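Local coordinates for protein ATP-dependent kinase YFH7 (Saccharomyces cerevisiae, PDB 2GA8) that acts as an ATP-dependent P-loop kinase that could take part in the assembly of the endoplasmic reticulum membrane, at residues H340-V344 against D345-H349. Numbering follows the deposited sequence.
Sequences HLIKV and DNIVH
The imidazole of H349 and the side chain of L341 approach each other from opposite directions: NE2 of H349 lies 4.0 Å from CD2 of L341, and the methyl comes up to the ring obliquely. Next to this pair, L341 and I347 reach toward each other tip to tip, with CG of L341 4.0 Å from CD1 of I347. The same CD1 methyl rests on the backbone of I342, 3.6 Å from its O, and touches CG1 of that side chain more loosely at 4.3 Å. V344 closes the inside of the bend: the V344 and I347 side chains cross at about a right angle, and CG2 of V344, set between its backbone N and carbonyl carbon, presses on CG1 of I347 at 3.3 Å, tighter than usual for two carbons. CG1 of I347 stands anti to the carbonyl carbon (chi1 -58°) and chi2 is extended (176°); together they bring CD1 to L341 and I342. No hydrogen bond joins 340-344 to 345-349, and the buried N of I347 has no partner in the model. Within 340-344, N of V344 makes a weak 3.1 Å hydrogen bond to O of I342, closing an inverse gamma turn centred on K343. Y281 of helix 275-285 touches I342 and V344, while I347 also packs on V292 and K294 of strand 290-296. The bend, lined inside by L341, I342, V344 and I347, links helix 335-339 to strand 347-351, an outermost strand of the parallel sheet in this P-loop kinase fold.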
loop_
_atom_site.group_PDB
_atom_site.type_symbol
_atom_site.label_atom_id
_atom_site.label_comp_id
_atom_site.label_asym_id
_atom_site.label_seq_id
_atom_site.Cartn_x
_atom_site.Cartn_y
_atom_site.Cartn_z
ATOM N N HIS A 340 -3.205 -13.159 -14.288
ATOM C CA HIS A 340 -1.845 -12.754 -13.962
ATOM C C HIS A 340 -1.441 -12.958 -12.506
ATOM O O HIS A 340 -0.446 -12.397 -12.047
ATOM C CB HIS A 340 -1.661 -11.292 -14.365
ATOM C CG HIS A 340 -1.607 -11.089 -15.844
ATOM N ND1 HIS A 340 -0.455 -11.283 -16.576
ATOM C CD2 HIS A 340 -2.569 -10.758 -16.736
ATOM C CE1 HIS A 340 -0.710 -11.080 -17.855
ATOM N NE2 HIS A 340 -1.987 -10.761 -17.980
ATOM N N LEU A 341 -2.199 -13.775 -11.782
ATOM C CA LEU A 341 -1.888 -14.033 -10.381
ATOM C C LEU A 341 -0.564 -14.793 -10.284
ATOM O O LEU A 341 -0.403 -15.843 -10.907
ATOM C CB LEU A 341 -3.013 -14.849 -9.733
ATOM C CG LEU A 341 -2.954 -14.947 -8.207
ATOM C CD1 LEU A 341 -3.165 -13.560 -7.610
ATOM C CD2 LEU A 341 -4.019 -15.912 -7.697
ATOM N N ILE A 342 0.389 -14.262 -9.518
ATOM C CA ILE A 342 1.682 -14.930 -9.389
ATOM C C ILE A 342 1.520 -16.331 -8.819
ATOM O O ILE A 342 0.697 -16.564 -7.931
ATOM C CB ILE A 342 2.661 -14.137 -8.496
ATOM C CG1 ILE A 342 2.043 -13.889 -7.123
ATOM C CG2 ILE A 342 3.031 -12.834 -9.171
ATOM C CD1 ILE A 342 2.997 -13.244 -6.147
ATOM N N LYS A 343 2.314 -17.259 -9.341
ATOM C CA LYS A 343 2.261 -18.653 -8.922
ATOM C C LYS A 343 3.074 -18.936 -7.665
ATOM O O LYS A 343 4.238 -19.327 -7.753
ATOM C CB LYS A 343 2.771 -19.555 -10.049
ATOM C CG LYS A 343 1.995 -19.452 -11.351
ATOM C CD LYS A 343 0.612 -20.065 -11.235
ATOM C CE LYS A 343 -0.055 -20.134 -12.599
ATOM N NZ LYS A 343 -1.425 -20.717 -12.539
ATOM N N VAL A 344 2.462 -18.736 -6.501
ATOM C CA VAL A 344 3.128 -19.006 -5.230
ATOM C C VAL A 344 2.197 -19.848 -4.364
ATOM O O VAL A 344 0.983 -19.836 -4.555
ATOM C CB VAL A 344 3.508 -17.704 -4.491
ATOM C CG1 VAL A 344 4.433 -16.874 -5.361
ATOM C CG2 VAL A 344 2.265 -16.923 -4.123
ATOM N N ASP A 345 2.767 -20.569 -3.408
ATOM C CA ASP A 345 1.989 -21.457 -2.547
ATOM C C ASP A 345 1.386 -20.876 -1.270
ATOM O O ASP A 345 0.697 -21.590 -0.540
ATOM C CB ASP A 345 2.846 -22.669 -2.172
ATOM C CG ASP A 345 4.178 -22.272 -1.562
ATOM O OD1 ASP A 345 4.995 -21.646 -2.273
ATOM O OD2 ASP A 345 4.410 -22.580 -0.372
ATOM N N ASN A 346 1.619 -19.598 -0.993
ATOM C CA ASN A 346 1.089 -19.014 0.236
ATOM C C ASN A 346 -0.086 -18.053 0.092
ATOM O O ASN A 346 -0.414 -17.337 1.033
ATOM C CB ASN A 346 2.218 -18.323 1.008
ATOM C CG ASN A 346 3.196 -19.310 1.623
ATOM O OD1 ASN A 346 4.227 -18.919 2.173
ATOM N ND2 ASN A 346 2.874 -20.597 1.539
ATOM N N ILE A 347 -0.726 -18.029 -1.074
ATOM C CA ILE A 347 -1.869 -17.140 -1.262
ATOM C C ILE A 347 -3.128 -17.781 -0.686
ATOM O O ILE A 347 -3.593 -18.810 -1.178
ATOM C CB ILE A 347 -2.115 -16.829 -2.753
ATOM C CG1 ILE A 347 -0.867 -16.201 -3.365
ATOM C CG2 ILE A 347 -3.296 -15.874 -2.896
ATOM C CD1 ILE A 347 -0.983 -15.944 -4.848
ATOM N N VAL A 348 -3.670 -17.174 0.365
ATOM C CA VAL A 348 -4.878 -17.680 1.003
ATOM C C VAL A 348 -6.099 -17.020 0.370
ATOM O O VAL A 348 -6.324 -15.821 0.541
ATOM C CB VAL A 348 -4.868 -17.387 2.524
ATOM C CG1 VAL A 348 -6.145 -17.904 3.169
ATOM C CG2 VAL A 348 -3.649 -18.035 3.167
ATOM N N HIS A 349 -6.878 -17.806 -0.369
ATOM C CA HIS A 349 -8.074 -17.285 -1.028
ATOM C C HIS A 349 -9.226 -17.173 -0.042
ATOM O O HIS A 349 -9.554 -18.127 0.660
ATOM C CB HIS A 349 -8.492 -18.183 -2.199
ATOM C CG HIS A 349 -7.620 -18.054 -3.410
ATOM N ND1 HIS A 349 -6.320 -18.511 -3.449
ATOM C CD2 HIS A 349 -7.865 -17.519 -4.630
ATOM C CE1 HIS A 349 -5.804 -18.264 -4.640
ATOM N NE2 HIS A 349 -6.722 -17.663 -5.375
#